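Local coordinates for protein STU0660 (Streptococcus thermophilus, PDB 3ZTH) that probably binds DNA as a large Csn2 protein of CRISPR-mediated bacterial immunity and carries bound magnesium ions, at residues 73-78 with 196-201; 250-255 with 264-269. All blocks are in the same frame, centred on the assembly; numbering follows the deposited sequence.

Contacts 1 and 2 lie toward the two margins of one mixed sheet. Residues 73-78 and 196-201 pair the strands 76-80 and 199-204, the first being the outermost strand on that side within the chain. Residues 250-255 and 264-269 meet where strand 254-257 turns back through strand 261-263, outermost on the other side, toward helix 267-277. The centres of contacts 1 and 2 are 24 Å apart, and the nearest atoms of the two contacts about 11 Å apart. Along the chain they follow in series. Both reach the same sheet, consistent with the P-loop NTPase clan of the family, so distant segments build one side and a local hairpin the other.

Contact 1. Residues 73-78 with 196-201; sequences SSYHYI and TEKYLI
Two parallel strands, 76-78 and 199-201, run at 16° to each other, their axes 4.7 Å apart. His76 takes both of its backbone bonds to this neighbour: its N donates to Lys198 O (2.8 Å), lying in the carbonyl plane, and its O accepts from Leu200 N, which stands above the plane of the His76 carbonyl. Ile78 N continues the ladder, reaching Leu200 O almost along the C=O axis (2.9 Å). The tight part is the face of Tyr75 and Leu200. Leu200, its CG anti to the backbone N (chi1 172°), lays CD2 over one face of the Tyr75 ring, 4.0 Å from the centroid, and presses CG against Tyr77 CD1. Phe42 of helix 28-43 meets Tyr75 edge-to-face and covers Leu200 too. On the other face, His76 CB sits 3.5 Å from the Tyr199 ring centroid, over its centre; the two rings are nearly parallel but slid apart, barely overlapping.

The start of the contact is looser and more solvent-exposed. Lys198, bent at chi3 and chi4, curls its NZ back to Ser74 O (2.9 Å) and Ser74 OG (3.1 Å), while the ammonium forms a cation-pi contact over the Tyr75 ring face opposite Leu200 CD2. Glu197 OE1 approaches His76 CE1 obliquely. Parallel strands in an alpha/beta sheet, with helices 28-43 and 177-192 packed on it, are consistent with the P-loop NTPase clan of this Csn2 family.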
# COMPACT_ATOMS: atom_id res chain seq x y z
N SER A 73 22.30 13.90 -15.24
CA SER A 73 22.98 12.67 -14.84
C SER A 73 24.49 12.88 -14.79
O SER A 73 25.23 11.99 -14.38
CB SER A 73 22.66 11.57 -15.85
OG SER A 73 23.15 11.91 -17.14
N SER A 74 24.93 14.05 -15.21
CA SER A 74 26.35 14.37 -15.25
C SER A 74 27.16 14.13 -13.97
O SER A 74 28.36 13.89 -14.04
CB SER A 74 26.52 15.83 -15.70
OG SER A 74 27.89 16.14 -15.88
N TYR A 75 26.51 14.19 -12.80
CA TYR A 75 27.23 13.99 -11.54
C TYR A 75 26.54 13.04 -10.59
O TYR A 75 25.34 12.82 -10.68
CB TYR A 75 27.37 15.31 -10.76
CG TYR A 75 28.06 16.45 -11.45
CD1 TYR A 75 29.45 16.57 -11.44
CD2 TYR A 75 27.32 17.45 -12.08
CE1 TYR A 75 30.08 17.66 -12.03
CE2 TYR A 75 27.95 18.55 -12.67
CZ TYR A 75 29.33 18.64 -12.64
OH TYR A 75 29.95 19.72 -13.24
N HIS A 76 27.32 12.48 -9.67
CA HIS A 76 26.79 11.65 -8.60
C HIS A 76 26.63 12.75 -7.54
O HIS A 76 27.58 13.10 -6.85
CB HIS A 76 27.81 10.62 -8.12
CG HIS A 76 27.82 9.37 -8.95
ND1 HIS A 76 28.63 9.22 -10.06
CD2 HIS A 76 27.10 8.23 -8.85
CE1 HIS A 76 28.39 8.05 -10.61
NE2 HIS A 76 27.47 7.43 -9.90
N TYR A 77 25.43 13.30 -7.48
CA TYR A 77 25.10 14.40 -6.58
C TYR A 77 24.77 14.05 -5.13
O TYR A 77 23.95 13.19 -4.86
CB TYR A 77 23.91 15.16 -7.18
CG TYR A 77 23.54 16.43 -6.45
CD1 TYR A 77 24.26 17.60 -6.66
CD2 TYR A 77 22.47 16.46 -5.57
CE1 TYR A 77 23.92 18.78 -6.00
CE2 TYR A 77 22.11 17.63 -4.90
CZ TYR A 77 22.84 18.79 -5.12
OH TYR A 77 22.51 19.95 -4.47
N ILE A 78 25.42 14.74 -4.19
CA ILE A 78 25.13 14.51 -2.78
C ILE A 78 24.85 15.84 -2.11
O ILE A 78 25.74 16.69 -2.01
CB ILE A 78 26.27 13.86 -2.02
CG1 ILE A 78 26.50 12.44 -2.52
CG2 ILE A 78 25.95 13.87 -0.53
CD1 ILE A 78 27.56 11.67 -1.72
N THR A 196 36.11 6.66 -10.95
CA THR A 196 36.54 7.82 -11.71
C THR A 196 35.35 8.71 -12.03
O THR A 196 35.53 9.82 -12.54
CB THR A 196 37.21 7.37 -13.03
OG1 THR A 196 38.42 6.67 -12.73
CG2 THR A 196 37.53 8.57 -13.91
N GLU A 197 34.15 8.24 -11.71
CA GLU A 197 32.94 9.01 -11.98
C GLU A 197 32.89 10.32 -11.22
O GLU A 197 33.39 10.42 -10.10
CB GLU A 197 31.70 8.16 -11.68
CG GLU A 197 31.57 6.95 -12.60
CD GLU A 197 30.31 6.14 -12.35
OE1 GLU A 197 30.10 5.70 -11.19
OE2 GLU A 197 29.54 5.93 -13.31
N LYS A 198 32.29 11.34 -11.83
CA LYS A 198 32.20 12.65 -11.22
C LYS A 198 31.26 12.74 -10.02
O LYS A 198 30.13 12.24 -10.05
CB LYS A 198 31.82 13.70 -12.28
CG LYS A 198 32.73 13.68 -13.51
CD LYS A 198 32.81 15.05 -14.23
CE LYS A 198 31.43 15.63 -14.57
NZ LYS A 198 30.65 14.80 -15.54
N TYR A 199 31.74 13.38 -8.96
CA TYR A 199 30.97 13.57 -7.74
C TYR A 199 30.82 15.04 -7.43
O TYR A 199 31.81 15.78 -7.37
CB TYR A 199 31.63 12.87 -6.56
CG TYR A 199 31.19 11.44 -6.38
CD1 TYR A 199 31.52 10.46 -7.32
CD2 TYR A 199 30.41 11.07 -5.29
CE1 TYR A 199 31.07 9.15 -7.17
CE2 TYR A 199 29.96 9.77 -5.13
CZ TYR A 199 30.29 8.81 -6.07
OH TYR A 199 29.82 7.53 -5.92
N LEU A 200 29.58 15.48 -7.25
CA LEU A 200 29.31 16.86 -6.93
C LEU A 200 28.68 16.88 -5.56
O LEU A 200 27.61 16.33 -5.36
CB LEU A 200 28.37 17.47 -7.96
CG LEU A 200 27.86 18.87 -7.66
CD1 LEU A 200 29.02 19.83 -7.37
CD2 LEU A 200 27.04 19.34 -8.86
N ILE A 201 29.35 17.52 -4.61
CA ILE A 201 28.85 17.59 -3.25
C ILE A 201 28.57 19.03 -2.82
O ILE A 201 29.46 19.88 -2.86
CB ILE A 201 29.85 16.94 -2.29
CG1 ILE A 201 30.11 15.50 -2.74
CG2 ILE A 201 29.33 16.98 -0.86
CD1 ILE A 201 31.03 14.73 -1.83

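Contact 2. Residues 250-255 with 264-269; sequences NSRFVN and LYDVEF
A short helical bend leads into strand 254-257, and the chain returning from the hairpin is fastened to it at Ser251, Arg252 and Val254. Asn250 O accepts a bond from Phe253 N, which helps to close the bend. Ser251 follows, with OG anti to the backbone N (chi1 -168°), which carries the hydroxyl to Tyr265 O; OG donates a short bond of 2.6 Å, nearly along the C=O axis. Val267 CG2 packs against Ser251 OG at 3.4 Å, so the buried donor is satisfied by one carbonyl and shielded by a methyl group. Leu264 CB lies close to Ser251 O, which also receives Val254 N.

At Arg252 the CA hydrogen points almost straight at Leu264 O (angle 166°). The Arg252 side chain, bent at chi3, runs alongside Asp266, and NE meets Asp266 OD1 at 3.3 Å. This OD1 lies in the plane at the guanidinium edge, whereas the carboxylate plane is turned by 57°; the salt bridge has a weak hydrogen bond. Asp266 is the N-cap of helix 267-277 but makes no side-chain capping bond.

Val254 O takes Leu264 N at 3.0 Å, and Val254 CG1 packs beside Leu264 CD1 at 3.8 Å. The Val254 side chain is about 11 Å from those of Gln26 and Asp240, which bind magnesium: near the site, but no ligand. Met270 of helix 267-277 covers Ser251 and Leu264. Through their backbones Phe253 and Asn255 bond to strand 20-24, so the bend and the strand that follows sit between strand 20-24 and the start of helix 267-277.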
# COMPACT_ATOMS: atom_id res chain seq x y z
N ASN A 250 41.31 28.75 -5.56
CA ASN A 250 39.86 28.84 -5.55
C ASN A 250 39.25 30.22 -5.76
O ASN A 250 38.04 30.35 -5.91
CB ASN A 250 39.32 28.27 -4.23
CG ASN A 250 39.67 29.14 -3.02
OD1 ASN A 250 40.10 30.29 -3.15
ND2 ASN A 250 39.46 28.59 -1.83
N SER A 251 40.09 31.24 -5.78
CA SER A 251 39.63 32.62 -5.95
C SER A 251 38.54 32.86 -7.02
O SER A 251 37.51 33.47 -6.74
CB SER A 251 40.83 33.51 -6.25
OG SER A 251 40.47 34.87 -6.16
N ARG A 252 38.79 32.40 -8.23
CA ARG A 252 37.87 32.58 -9.34
C ARG A 252 36.54 31.85 -9.17
O ARG A 252 35.56 32.16 -9.84
CB ARG A 252 38.54 32.13 -10.65
CG ARG A 252 39.62 33.09 -11.14
CD ARG A 252 40.29 32.62 -12.43
NE ARG A 252 41.09 31.41 -12.23
CZ ARG A 252 40.78 30.21 -12.71
NH1 ARG A 252 39.69 30.04 -13.45
NH2 ARG A 252 41.58 29.17 -12.46
N PHE A 253 36.49 30.89 -8.25
CA PHE A 253 35.27 30.14 -8.04
C PHE A 253 34.45 30.64 -6.86
O PHE A 253 33.52 29.96 -6.40
CB PHE A 253 35.62 28.67 -7.92
CG PHE A 253 36.48 28.20 -9.05
CD1 PHE A 253 36.03 28.32 -10.37
CD2 PHE A 253 37.78 27.74 -8.82
CE1 PHE A 253 36.86 28.00 -11.44
CE2 PHE A 253 38.62 27.42 -9.89
CZ PHE A 253 38.16 27.55 -11.20
N VAL A 254 34.80 31.82 -6.37
CA VAL A 254 34.06 32.45 -5.30
C VAL A 254 33.03 33.29 -6.03
O VAL A 254 33.37 34.27 -6.68
CB VAL A 254 34.94 33.37 -4.45
CG1 VAL A 254 34.08 34.17 -3.51
CG2 VAL A 254 35.95 32.54 -3.68
N ASN A 255 31.77 32.87 -5.96
CA ASN A 255 30.70 33.58 -6.63
C ASN A 255 29.92 34.48 -5.68
O ASN A 255 29.38 34.02 -4.67
CB ASN A 255 29.77 32.57 -7.30
CG ASN A 255 30.42 31.86 -8.48
OD1 ASN A 255 30.45 32.37 -9.60
ND2 ASN A 255 30.97 30.68 -8.22
N LEU A 264 34.88 36.35 -8.28
CA LEU A 264 36.16 37.04 -8.09
C LEU A 264 37.15 36.69 -9.19
O LEU A 264 36.95 35.73 -9.96
CB LEU A 264 36.78 36.67 -6.73
CG LEU A 264 36.09 37.15 -5.45
CD1 LEU A 264 36.87 36.68 -4.24
CD2 LEU A 264 35.98 38.66 -5.45
N TYR A 265 38.20 37.50 -9.28
CA TYR A 265 39.27 37.30 -10.26
C TYR A 265 40.41 36.62 -9.51
O TYR A 265 40.23 36.18 -8.37
CB TYR A 265 39.77 38.66 -10.78
CG TYR A 265 38.74 39.55 -11.43
CD1 TYR A 265 38.12 39.19 -12.64
CD2 TYR A 265 38.43 40.79 -10.88
CE1 TYR A 265 37.23 40.06 -13.28
CE2 TYR A 265 37.54 41.67 -11.50
CZ TYR A 265 36.95 41.30 -12.70
OH TYR A 265 36.10 42.19 -13.32
N ASP A 266 41.57 36.51 -10.15
CA ASP A 266 42.72 35.92 -9.48
C ASP A 266 43.14 36.92 -8.41
O ASP A 266 42.98 38.13 -8.59
CB ASP A 266 43.88 35.70 -10.46
CG ASP A 266 43.59 34.61 -11.47
OD1 ASP A 266 43.40 33.44 -11.07
OD2 ASP A 266 43.54 34.92 -12.68
N VAL A 267 43.67 36.40 -7.31
CA VAL A 267 44.10 37.23 -6.19
C VAL A 267 45.22 38.22 -6.54
O VAL A 267 45.15 39.39 -6.19
CB VAL A 267 44.57 36.34 -5.01
CG1 VAL A 267 44.86 37.20 -3.79
CG2 VAL A 267 43.50 35.30 -4.70
N GLU A 268 46.26 37.74 -7.22
CA GLU A 268 47.36 38.63 -7.59
C GLU A 268 46.84 39.74 -8.51
O GLU A 268 47.24 40.90 -8.40
CB GLU A 268 48.47 37.85 -8.29
CG GLU A 268 49.71 38.69 -8.60
CD GLU A 268 50.25 39.43 -7.38
OE1 GLU A 268 50.16 38.89 -6.25
OE2 GLU A 268 50.76 40.56 -7.55
N PHE A 269 45.94 39.39 -9.41
CA PHE A 269 45.37 40.37 -10.31
C PHE A 269 44.69 41.48 -9.50
O PHE A 269 44.98 42.66 -9.68
CB PHE A 269 44.34 39.70 -11.24
CG PHE A 269 43.61 40.67 -12.13
CD1 PHE A 269 44.16 41.09 -13.34
CD2 PHE A 269 42.37 41.19 -11.74
CE1 PHE A 269 43.50 42.01 -14.14
CE2 PHE A 269 41.70 42.12 -12.53
CZ PHE A 269 42.26 42.53 -13.74